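Local coordinates for protein neuraminidase (Influenza A virus, PDB 4K3Y) that forms the neuraminidase-like beta-propeller head of a bat influenza A surface glycoprotein, a tetramer in which sialidase activity like that of true neuraminidases is uncertain, at residues C[309-314]-C[336-341]; C[21-26]-C[354-359]; C[103-108]-C[149-154]; C[44-49]-C[320-325]. All coordinates share one frame; numbering follows the deposited sequence.

Contact 1. Residues C[309-314]-C[336-341]; sequences QLLSNS and FWIEIA. With NAG (2-acetamido-2-deoxy-beta-D-glucopyranose), chain I.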
# COMPACT_ATOMS: atom_id res chain seq x y z
N GLN C 309 13.63 -12.98 33.87
CA GLN C 309 12.19 -12.75 33.96
C GLN C 309 11.71 -11.62 33.05
O GLN C 309 11.40 -10.51 33.51
CB GLN C 309 11.77 -12.51 35.39
CG GLN C 309 11.73 -13.78 36.20
CD GLN C 309 11.98 -13.51 37.64
OE1 GLN C 309 13.13 -13.51 38.09
NE2 GLN C 309 10.91 -13.24 38.39
N LEU C 310 11.63 -11.94 31.76
CA LEU C 310 11.27 -11.01 30.69
C LEU C 310 9.94 -10.25 30.90
O LEU C 310 9.89 -9.03 30.72
CB LEU C 310 11.31 -11.72 29.32
CG LEU C 310 12.69 -12.27 28.91
CD1 LEU C 310 12.70 -12.90 27.51
CD2 LEU C 310 13.75 -11.19 29.00
N LEU C 311 8.88 -10.96 31.28
CA LEU C 311 7.59 -10.31 31.55
C LEU C 311 7.02 -10.68 32.92
O LEU C 311 7.31 -11.74 33.44
CB LEU C 311 6.56 -10.64 30.47
CG LEU C 311 6.71 -10.06 29.06
CD1 LEU C 311 7.49 -11.00 28.18
CD2 LEU C 311 5.34 -9.85 28.50
N SER C 312 6.20 -9.79 33.48
CA SER C 312 5.62 -9.98 34.81
C SER C 312 4.18 -9.55 34.82
O SER C 312 3.31 -10.23 35.36
CB SER C 312 6.37 -9.12 35.82
OG SER C 312 7.76 -9.29 35.65
N ASN C 313 3.94 -8.40 34.22
CA ASN C 313 2.65 -7.76 34.23
C ASN C 313 1.59 -8.59 33.53
O ASN C 313 0.46 -8.72 34.01
CB ASN C 313 2.74 -6.38 33.56
CG ASN C 313 3.46 -5.34 34.41
OD1 ASN C 313 4.21 -5.68 35.34
ND2 ASN C 313 3.24 -4.06 34.08
N SER C 314 1.93 -9.15 32.39
CA SER C 314 0.88 -9.62 31.49
C SER C 314 0.61 -11.12 31.52
O SER C 314 1.39 -11.93 32.05
CB SER C 314 1.11 -9.08 30.06
OG SER C 314 2.37 -9.48 29.59
N PHE C 336 12.10 -15.47 19.34
CA PHE C 336 10.82 -16.08 19.72
C PHE C 336 9.69 -15.06 19.84
O PHE C 336 9.92 -13.86 20.06
CB PHE C 336 10.93 -16.98 20.97
CG PHE C 336 11.35 -16.27 22.21
CD1 PHE C 336 10.39 -15.66 23.03
CD2 PHE C 336 12.68 -16.23 22.60
CE1 PHE C 336 10.77 -15.00 24.20
CE2 PHE C 336 13.07 -15.57 23.78
CZ PHE C 336 12.11 -14.95 24.57
N TRP C 337 8.46 -15.56 19.66
CA TRP C 337 7.27 -14.75 19.86
C TRP C 337 6.49 -15.31 21.05
O TRP C 337 6.45 -16.52 21.26
CB TRP C 337 6.39 -14.73 18.61
CG TRP C 337 6.03 -16.12 18.11
CD1 TRP C 337 6.63 -16.79 17.09
CD2 TRP C 337 4.98 -16.98 18.59
NE1 TRP C 337 6.03 -18.01 16.90
CE2 TRP C 337 5.02 -18.15 17.81
CE3 TRP C 337 4.03 -16.87 19.61
CZ2 TRP C 337 4.14 -19.23 18.02
CZ3 TRP C 337 3.15 -17.94 19.82
CH2 TRP C 337 3.22 -19.10 19.03
N ILE C 338 5.88 -14.41 21.81
CA ILE C 338 5.00 -14.75 22.91
C ILE C 338 3.61 -14.17 22.70
O ILE C 338 3.46 -12.95 22.67
CB ILE C 338 5.52 -14.13 24.22
CG1 ILE C 338 6.99 -14.48 24.46
CG2 ILE C 338 4.62 -14.53 25.40
CD1 ILE C 338 7.54 -13.89 25.77
N GLU C 339 2.60 -15.03 22.57
CA GLU C 339 1.20 -14.56 22.56
C GLU C 339 0.70 -14.19 23.98
O GLU C 339 0.90 -14.91 24.97
CB GLU C 339 0.28 -15.57 21.87
CG GLU C 339 -1.09 -15.01 21.45
CD GLU C 339 -1.88 -15.96 20.54
OE1 GLU C 339 -1.91 -17.19 20.79
OE2 GLU C 339 -2.49 -15.46 19.56
N ILE C 340 0.04 -13.04 24.05
CA ILE C 340 -0.37 -12.34 25.27
C ILE C 340 -1.90 -12.22 25.30
O ILE C 340 -2.52 -11.88 24.30
CB ILE C 340 0.23 -10.89 25.20
CG1 ILE C 340 1.74 -10.94 25.34
CG2 ILE C 340 -0.38 -9.94 26.19
CD1 ILE C 340 2.18 -11.99 26.30
N ALA C 341 -2.53 -12.50 26.44
CA ALA C 341 -3.95 -12.17 26.57
C ALA C 341 -4.07 -10.67 26.77
O ALA C 341 -3.38 -10.11 27.63
CB ALA C 341 -4.56 -12.91 27.72
C1 NAG I . 4.00 -3.11 34.85
C2 NAG I . 4.21 -1.99 33.83
C3 NAG I . 4.83 -0.76 34.48
C4 NAG I . 4.11 -0.39 35.77
C5 NAG I . 3.93 -1.62 36.66
C6 NAG I . 3.13 -1.31 37.92
C7 NAG I . 4.75 -2.58 31.50
C8 NAG I . 5.91 -2.74 30.56
N2 NAG I . 5.10 -2.43 32.78
O3 NAG I . 4.82 0.32 33.58
O4 NAG I . 4.89 0.56 36.45
O5 NAG I . 3.24 -2.60 35.92
O6 NAG I . 1.76 -1.49 37.65
O7 NAG I . 3.58 -2.61 31.08
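Leu310 and Phe336 meet tip to tip: the CD1 methyl of the leucine touches CZ of the aromatic ring at 3.6 Å, arriving at the ring's edge and close to its plane. Phe336 can present that edge because its CG sits between the backbone N and the carbonyl carbon (chi1 62°). Next along, the side chains of Leu311 and Ile338 lie alongside, pointing opposite ways, their CD1 methyls 3.8 Å apart. The other branch of Leu311, CD2, lies at a looser 4.4 Å from CD1 of Ile340. That same methyl of Ile340 is 4.1 Å from OG of Ser314, a hydroxyl whose polar partner is the C-terminal carboxylate of Gly369. No hydrogen bond crosses the interface, and the strand axes stay 11.0 Å apart at 52°, so the two segments meet through side chains and not through backbone pairing.

Two consecutive leucines can both serve this interface because a classic beta bulge places both of them opposite Phe288. Just past them the chain turns a corner, where Asn313 carries a glycan through a covalent bond of 1.4 Å from ND2 to C1 of the NAG. The sugar is in turn hydrogen-bonded to Glu75 and Gln76 of the second subunit, so one short segment has a hydrophobic inner side and a glycosylated outer one. Strand 306-311 is the last of its sheet and strand 335-343 an inner one of the next; Ile290 and Phe288 of strand 286-294 join the packing from one sheet, Ile354 and Phe356 of strand 349-359 from the other.

Contact 2. Residues C[21-26]-C[354-359]; sequences WVPTYR and ITFCGT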
# COMPACT_ATOMS: atom_id res chain seq x y z
N TRP C 21 18.22 -11.40 25.74
CA TRP C 21 17.14 -11.20 24.79
C TRP C 21 16.62 -9.76 24.88
O TRP C 21 16.57 -9.17 25.97
CB TRP C 21 16.02 -12.21 25.10
CG TRP C 21 16.50 -13.64 25.13
CD1 TRP C 21 17.00 -14.32 26.22
CD2 TRP C 21 16.55 -14.57 24.03
NE1 TRP C 21 17.34 -15.61 25.86
CE2 TRP C 21 17.07 -15.79 24.52
CE3 TRP C 21 16.19 -14.49 22.68
CZ2 TRP C 21 17.26 -16.92 23.71
CZ3 TRP C 21 16.36 -15.61 21.87
CH2 TRP C 21 16.89 -16.81 22.40
N VAL C 22 16.29 -9.17 23.73
CA VAL C 22 15.68 -7.84 23.69
C VAL C 22 14.44 -7.90 22.81
O VAL C 22 14.40 -8.65 21.84
CB VAL C 22 16.65 -6.77 23.11
CG1 VAL C 22 16.27 -5.39 23.59
CG2 VAL C 22 18.05 -7.06 23.54
N PRO C 23 13.39 -7.15 23.18
CA PRO C 23 12.22 -7.12 22.28
C PRO C 23 12.48 -6.47 20.91
O PRO C 23 13.26 -5.53 20.76
CB PRO C 23 11.18 -6.30 23.06
CG PRO C 23 11.94 -5.66 24.20
CD PRO C 23 13.12 -6.55 24.49
N THR C 24 11.81 -6.99 19.90
CA THR C 24 11.89 -6.38 18.58
C THR C 24 10.53 -5.83 18.19
O THR C 24 10.44 -4.79 17.54
CB THR C 24 12.36 -7.39 17.56
OG1 THR C 24 11.56 -8.58 17.67
CG2 THR C 24 13.79 -7.75 17.85
N TYR C 25 9.48 -6.51 18.61
CA TYR C 25 8.13 -5.99 18.45
C TYR C 25 7.38 -6.11 19.76
O TYR C 25 7.56 -7.08 20.52
CB TYR C 25 7.38 -6.73 17.36
CG TYR C 25 5.96 -6.29 17.23
CD1 TYR C 25 5.64 -5.09 16.62
CD2 TYR C 25 4.92 -7.08 17.73
CE1 TYR C 25 4.33 -4.68 16.49
CE2 TYR C 25 3.60 -6.67 17.62
CZ TYR C 25 3.30 -5.46 17.00
OH TYR C 25 2.00 -5.03 16.87
N ARG C 26 6.53 -5.12 20.04
CA ARG C 26 5.72 -5.13 21.25
C ARG C 26 4.36 -4.52 20.99
O ARG C 26 4.19 -3.30 21.04
CB ARG C 26 6.42 -4.40 22.39
CG ARG C 26 5.61 -4.40 23.66
CD ARG C 26 6.44 -3.99 24.84
NE ARG C 26 6.51 -2.55 25.00
CZ ARG C 26 7.11 -1.95 26.03
NH1 ARG C 26 7.68 -2.69 26.97
NH2 ARG C 26 7.14 -0.62 26.13
N ILE C 354 4.46 -10.13 21.61
CA ILE C 354 5.78 -9.57 21.90
C ILE C 354 6.76 -10.52 21.24
O ILE C 354 6.51 -11.74 21.20
CB ILE C 354 6.09 -9.58 23.39
CG1 ILE C 354 4.85 -9.20 24.17
CG2 ILE C 354 7.24 -8.62 23.74
CD1 ILE C 354 5.21 -8.51 25.40
N THR C 355 7.85 -9.97 20.71
CA THR C 355 8.88 -10.79 20.10
C THR C 355 10.24 -10.45 20.71
O THR C 355 10.45 -9.33 21.20
CB THR C 355 8.91 -10.65 18.56
OG1 THR C 355 9.03 -9.28 18.21
CG2 THR C 355 7.63 -11.19 17.94
N PHE C 356 11.15 -11.41 20.70
CA PHE C 356 12.46 -11.22 21.31
C PHE C 356 13.45 -11.86 20.38
O PHE C 356 13.16 -12.91 19.81
CB PHE C 356 12.53 -11.95 22.66
CG PHE C 356 11.85 -11.22 23.79
CD1 PHE C 356 10.50 -11.45 24.08
CD2 PHE C 356 12.57 -10.32 24.58
CE1 PHE C 356 9.87 -10.76 25.13
CE2 PHE C 356 11.95 -9.64 25.63
CZ PHE C 356 10.60 -9.85 25.91
N CYS C 357 14.62 -11.25 20.23
CA CYS C 357 15.73 -11.86 19.49
C CYS C 357 16.94 -11.89 20.39
O CYS C 357 17.03 -11.10 21.33
CB CYS C 357 16.02 -11.08 18.21
SG CYS C 357 14.66 -11.18 17.00
N GLY C 358 17.85 -12.81 20.11
CA GLY C 358 19.00 -12.98 20.99
C GLY C 358 20.11 -11.95 20.82
O GLY C 358 20.38 -11.49 19.71
N THR C 359 20.74 -11.60 21.94
CA THR C 359 21.95 -10.79 21.97
C THR C 359 23.09 -11.67 22.44
O THR C 359 22.90 -12.54 23.30
CB THR C 359 21.83 -9.68 23.02
OG1 THR C 359 20.68 -8.89 22.74
CG2 THR C 359 23.08 -8.78 23.02
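The closing sheet of the propeller is completed here, where Trp21 to Arg26, from near the start of the chain, pair antiparallel with Ile354 to Thr359, from near its end. Val22 and Cys357 form a hydrogen-bonded pair, with Val22 N to Cys357 O at 3.2 Å and Cys357 N to Val22 O at 3.1 Å. Pro23 falls in the non-hydrogen-bonded pair with Phe356, a position where no N-H is needed for pairing with strand 349-359; its CD lies 3.5 Å from CE2 of the phenylalanine. On the same face, Trp21 lays CE3 3.5 Å from Gly358 N, beside a residue with no side chain to block the indole.

This is the "velcro" closure of beta-propellers: strand 20-26 is the outermost strand of a sheet whose other three come from the end of the sequence. At Thr24 the chain turns a corner and the register slips by one residue. Thr24 N still reaches Thr355 O at 3.0 Å, but from 52° out of the carbonyl plane, and pairing resumes with Thr355 N to Tyr25 O at 2.9 Å. Both threonines hold OG1 between the backbone N and the carbonyl carbon, which brings the two hydroxyls together in a 2.7 Å hydrogen bond. Outside this edge lies the second subunit: Val22 packs on its Ile130, and the Tyr25 ring meets its Phe95 edge-to-face.

Contact 3. Residues C[103-108]-C[149-154]; sequences SSCHDG and CICNDG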
# COMPACT_ATOMS: atom_id res chain seq x y z
N SER C 103 -0.08 -23.00 9.61
CA SER C 103 1.36 -22.87 9.70
C SER C 103 1.81 -22.23 8.38
O SER C 103 1.20 -22.48 7.32
CB SER C 103 1.97 -24.25 9.90
OG SER C 103 3.36 -24.18 10.14
N SER C 104 2.84 -21.39 8.41
CA SER C 104 3.42 -20.89 7.14
C SER C 104 4.95 -20.91 7.12
O SER C 104 5.58 -20.98 8.17
CB SER C 104 2.92 -19.49 6.80
OG SER C 104 3.40 -18.55 7.74
N CYS C 105 5.52 -20.87 5.92
CA CYS C 105 6.97 -20.85 5.71
C CYS C 105 7.27 -20.20 4.34
O CYS C 105 6.37 -20.10 3.51
CB CYS C 105 7.66 -22.20 5.84
SG CYS C 105 6.57 -23.64 6.00
N HIS C 106 8.51 -19.76 4.10
CA HIS C 106 8.87 -19.15 2.80
C HIS C 106 10.20 -19.71 2.28
O HIS C 106 11.19 -19.72 3.00
CB HIS C 106 8.92 -17.63 2.92
CG HIS C 106 9.05 -16.92 1.60
ND1 HIS C 106 10.21 -16.93 0.87
CD2 HIS C 106 8.16 -16.16 0.93
CE1 HIS C 106 10.03 -16.21 -0.24
NE2 HIS C 106 8.80 -15.74 -0.22
N ASP C 107 10.23 -20.13 1.01
CA ASP C 107 11.40 -20.87 0.49
C ASP C 107 12.34 -20.01 -0.33
O ASP C 107 13.36 -20.50 -0.82
CB ASP C 107 10.97 -22.09 -0.34
CG ASP C 107 10.09 -21.71 -1.53
OD1 ASP C 107 9.96 -20.49 -1.84
OD2 ASP C 107 9.52 -22.64 -2.16
N GLY C 108 12.01 -18.73 -0.49
CA GLY C 108 12.81 -17.83 -1.31
C GLY C 108 12.03 -17.39 -2.53
O GLY C 108 12.24 -16.30 -3.07
N CYS C 149 6.69 -23.16 9.64
CA CYS C 149 7.37 -24.34 9.09
C CYS C 149 8.82 -23.94 8.78
O CYS C 149 9.20 -22.76 8.83
CB CYS C 149 6.72 -24.83 7.78
SG CYS C 149 5.13 -24.15 7.31
N ILE C 150 9.64 -24.94 8.47
CA ILE C 150 11.04 -24.68 8.16
C ILE C 150 11.36 -24.94 6.68
O ILE C 150 11.11 -26.03 6.16
CB ILE C 150 11.98 -25.50 9.05
CG1 ILE C 150 11.52 -25.41 10.52
CG2 ILE C 150 13.42 -25.02 8.88
CD1 ILE C 150 11.74 -24.04 11.19
N CYS C 151 11.89 -23.92 6.02
CA CYS C 151 12.38 -24.05 4.65
C CYS C 151 13.89 -23.90 4.62
O CYS C 151 14.45 -23.03 5.29
CB CYS C 151 11.81 -22.96 3.75
SG CYS C 151 10.06 -23.10 3.46
N ASN C 152 14.54 -24.74 3.84
CA ASN C 152 15.94 -24.51 3.56
C ASN C 152 16.33 -25.04 2.19
O ASN C 152 16.14 -26.22 1.91
CB ASN C 152 16.82 -25.11 4.64
CG ASN C 152 18.13 -24.37 4.79
OD1 ASN C 152 18.22 -23.18 4.50
ND2 ASN C 152 19.16 -25.08 5.25
N ASP C 153 16.85 -24.13 1.36
CA ASP C 153 17.37 -24.50 0.05
C ASP C 153 16.28 -25.19 -0.79
O ASP C 153 16.50 -26.28 -1.31
CB ASP C 153 18.59 -25.41 0.22
CG ASP C 153 19.51 -25.39 -0.99
OD1 ASP C 153 19.53 -24.37 -1.72
OD2 ASP C 153 20.21 -26.39 -1.21
N GLY C 154 15.12 -24.54 -0.89
CA GLY C 154 14.05 -25.03 -1.74
C GLY C 154 13.00 -25.96 -1.12
O GLY C 154 11.82 -25.91 -1.52
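Cys149 is joined to Cys105 by a disulfide, SG to SG 2.0 Å, although the detailed shape of the bridge as modelled is doubtful. At the same residue the backbone adds a hydrogen bond, Cys149 N to Ser104 O at 2.9 Å, the donor standing 47° out of the carbonyl plane. Ser103 swings OG anti to its backbone N (chi1 -174°) and rests it 3.3 Å from SG of Cys149, while the hydroxyl's polar partner is the carbonyl of Ser147. Ile150 then points the other way, leaving the contact to its neighbours.

Cys151 turns back. Its SG lies 3.5 Å from CB of Cys105 and 3.6 Å from C of His106, so the sulfur packs against both side chain and backbone of the first strand. That sulfur belongs to a second disulfide, with Cys156 on the neighbouring strand 155-162. Past the strand's end Gly154 comes alongside Asp107, whose OD2 keeps 4.0 Å from Gly154 O. The carboxylate of Asp107 is held from within its own blade: OD2 by the hydroxyl of Tyr126, OD1 by the backbone N of Phe109, an Asx turn, and by that of Gln110.

The strand axes approach to 6.2 Å and run nearly parallel, 15° apart, with one backbone hydrogen bond between the segments, at Cys149. Such is the usual meeting of first strands from consecutive blades of a beta-propeller, each the start of a four-stranded antiparallel sheet, here tied across the junction by a disulfide.

Contact 4. Residues C[44-49]-C[320-325]; sequences NFVSCS and GLYQPA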
# COMPACT_ATOMS: atom_id res chain seq x y z
N ASN C 44 -1.58 -16.43 16.82
CA ASN C 44 -0.48 -15.70 16.22
C ASN C 44 0.80 -16.52 16.18
O ASN C 44 1.03 -17.40 17.02
CB ASN C 44 -0.25 -14.37 16.94
CG ASN C 44 -1.48 -13.49 16.93
OD1 ASN C 44 -1.62 -12.64 16.06
ND2 ASN C 44 -2.38 -13.70 17.88
N PHE C 45 1.62 -16.25 15.18
CA PHE C 45 2.98 -16.76 15.12
C PHE C 45 3.73 -15.96 14.05
O PHE C 45 3.13 -15.25 13.24
CB PHE C 45 3.02 -18.27 14.82
CG PHE C 45 2.61 -18.62 13.42
CD1 PHE C 45 1.27 -18.81 13.10
CD2 PHE C 45 3.57 -18.74 12.41
CE1 PHE C 45 0.89 -19.13 11.78
CE2 PHE C 45 3.20 -19.05 11.10
CZ PHE C 45 1.85 -19.25 10.79
N VAL C 46 5.05 -16.10 14.06
CA VAL C 46 5.86 -15.33 13.15
C VAL C 46 6.60 -16.25 12.21
O VAL C 46 7.15 -17.29 12.62
CB VAL C 46 6.85 -14.46 13.93
CG1 VAL C 46 7.77 -13.70 12.97
CG2 VAL C 46 6.08 -13.50 14.81
N SER C 47 6.59 -15.89 10.93
CA SER C 47 7.46 -16.54 9.96
C SER C 47 8.14 -15.50 9.07
O SER C 47 7.54 -14.47 8.70
CB SER C 47 6.71 -17.56 9.14
OG SER C 47 7.64 -18.45 8.54
N CYS C 48 9.39 -15.78 8.75
CA CYS C 48 10.18 -14.83 8.00
C CYS C 48 10.49 -15.34 6.60
O CYS C 48 10.69 -16.54 6.40
CB CYS C 48 11.46 -14.52 8.77
SG CYS C 48 11.11 -13.64 10.30
N SER C 49 10.49 -14.42 5.63
CA SER C 49 10.96 -14.69 4.27
C SER C 49 12.38 -14.15 4.13
O SER C 49 13.08 -13.91 5.11
CB SER C 49 10.06 -14.03 3.25
OG SER C 49 10.26 -12.62 3.25
N GLY C 320 6.44 -19.25 20.61
CA GLY C 320 7.02 -19.97 19.50
C GLY C 320 8.34 -19.44 18.98
O GLY C 320 8.74 -18.33 19.32
N LEU C 321 9.02 -20.23 18.16
CA LEU C 321 10.34 -19.84 17.63
C LEU C 321 10.28 -19.35 16.18
O LEU C 321 9.39 -19.73 15.41
CB LEU C 321 11.28 -21.04 17.72
CG LEU C 321 12.46 -21.08 18.68
CD1 LEU C 321 12.26 -20.15 19.87
CD2 LEU C 321 12.66 -22.52 19.13
N TYR C 322 11.25 -18.51 15.79
CA TYR C 322 11.41 -18.13 14.38
C TYR C 322 12.81 -17.62 14.06
O TYR C 322 13.45 -17.00 14.91
CB TYR C 322 10.34 -17.11 13.94
CG TYR C 322 10.50 -15.71 14.49
CD1 TYR C 322 10.03 -15.38 15.77
CD2 TYR C 322 11.08 -14.70 13.73
CE1 TYR C 322 10.15 -14.09 16.28
CE2 TYR C 322 11.20 -13.40 14.22
CZ TYR C 322 10.74 -13.10 15.50
OH TYR C 322 10.87 -11.82 15.98
N GLN C 323 13.29 -17.90 12.84
CA GLN C 323 14.60 -17.42 12.37
C GLN C 323 14.48 -16.41 11.22
O GLN C 323 14.01 -16.75 10.13
CB GLN C 323 15.47 -18.59 11.93
CG GLN C 323 15.94 -19.46 13.09
CD GLN C 323 16.48 -20.82 12.62
OE1 GLN C 323 15.83 -21.53 11.83
NE2 GLN C 323 17.66 -21.19 13.13
N PRO C 324 14.91 -15.15 11.46
CA PRO C 324 14.93 -14.13 10.40
C PRO C 324 16.01 -14.48 9.37
O PRO C 324 17.06 -14.96 9.80
CB PRO C 324 15.34 -12.85 11.15
CG PRO C 324 15.14 -13.15 12.60
CD PRO C 324 15.38 -14.62 12.75
N ALA C 325 15.76 -14.27 8.08
CA ALA C 325 16.80 -14.57 7.09
C ALA C 325 16.85 -13.60 5.91
O ALA C 325 16.99 -14.01 4.75
CB ALA C 325 16.69 -16.01 6.60
O HOH W 1 6.82 -19.39 14.57
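Tyr322 and Val46 carry this contact, a methyl of Val46 lying over the ring of Tyr322. CG1 of Val46 sits over the middle of the phenol face, 3.6 Å from the ring centroid and only 12° off the normal, a CH-pi contact. Two torsions combine to make it: CG1 of Val46 stands anti to the backbone N (chi1 177°), and CG of Tyr322 occupies the slot between its own N and carbonyl carbon, which lays the ring across the neighbouring strand. Cys48, third of the group, approaches the same ring obliquely. Its SG is 3.6 Å from CD2 of Tyr322, a sulfur-aromatic contact, and its CB comes within 3.9 Å of CA of Pro324. The sulfur is fixed by its disulfide to Cys53 on the adjacent strand 53-61.

The two strands are the inner edges of the propeller's first and last blades: strand 40-48 opens one four-stranded sheet and strand 315-322 borders the one that closes the ring. They run almost parallel, 14° apart and 6.8 Å at the nearest point of their axes, yet no direct hydrogen bond joins them. A water bridges instead, donating to Val46 O at 2.9 Å and to Leu321 O at 2.7 Å; with both its hydrogens so used, it satisfies two buried carbonyls that face one another. Farther from the centre of the contact, Gln323 turns away to hydrogen-bond the carbonyl of Tyr201 through NE2. Beyond the ring of Tyr322, side chains of strand 349-359 take over, with Thr355 and Cys357 packed against it.

All four contacts are buried, but contact 4 lies nearest the chain's centre, about 8 Å away, against 14 or 15 Å for the others. Contact 2 is true sheet pairing within one blade, rich in backbone hydrogen bonds; contacts 1, 3 and 4 join different blades and rely respectively on aliphatic packing, a disulfide, and a methyl on a ring with a bridging water. Contacts 1, 2 and 4 share the closing sheet, where strand 335-343 lies between strands 349-359 and 315-322. Contact 3 stands apart from contacts 1 and 2 but touches contact 4, Phe45 packing on Ser104. Contacts 1 and 2 also reach the second subunit, through glycan and side chains.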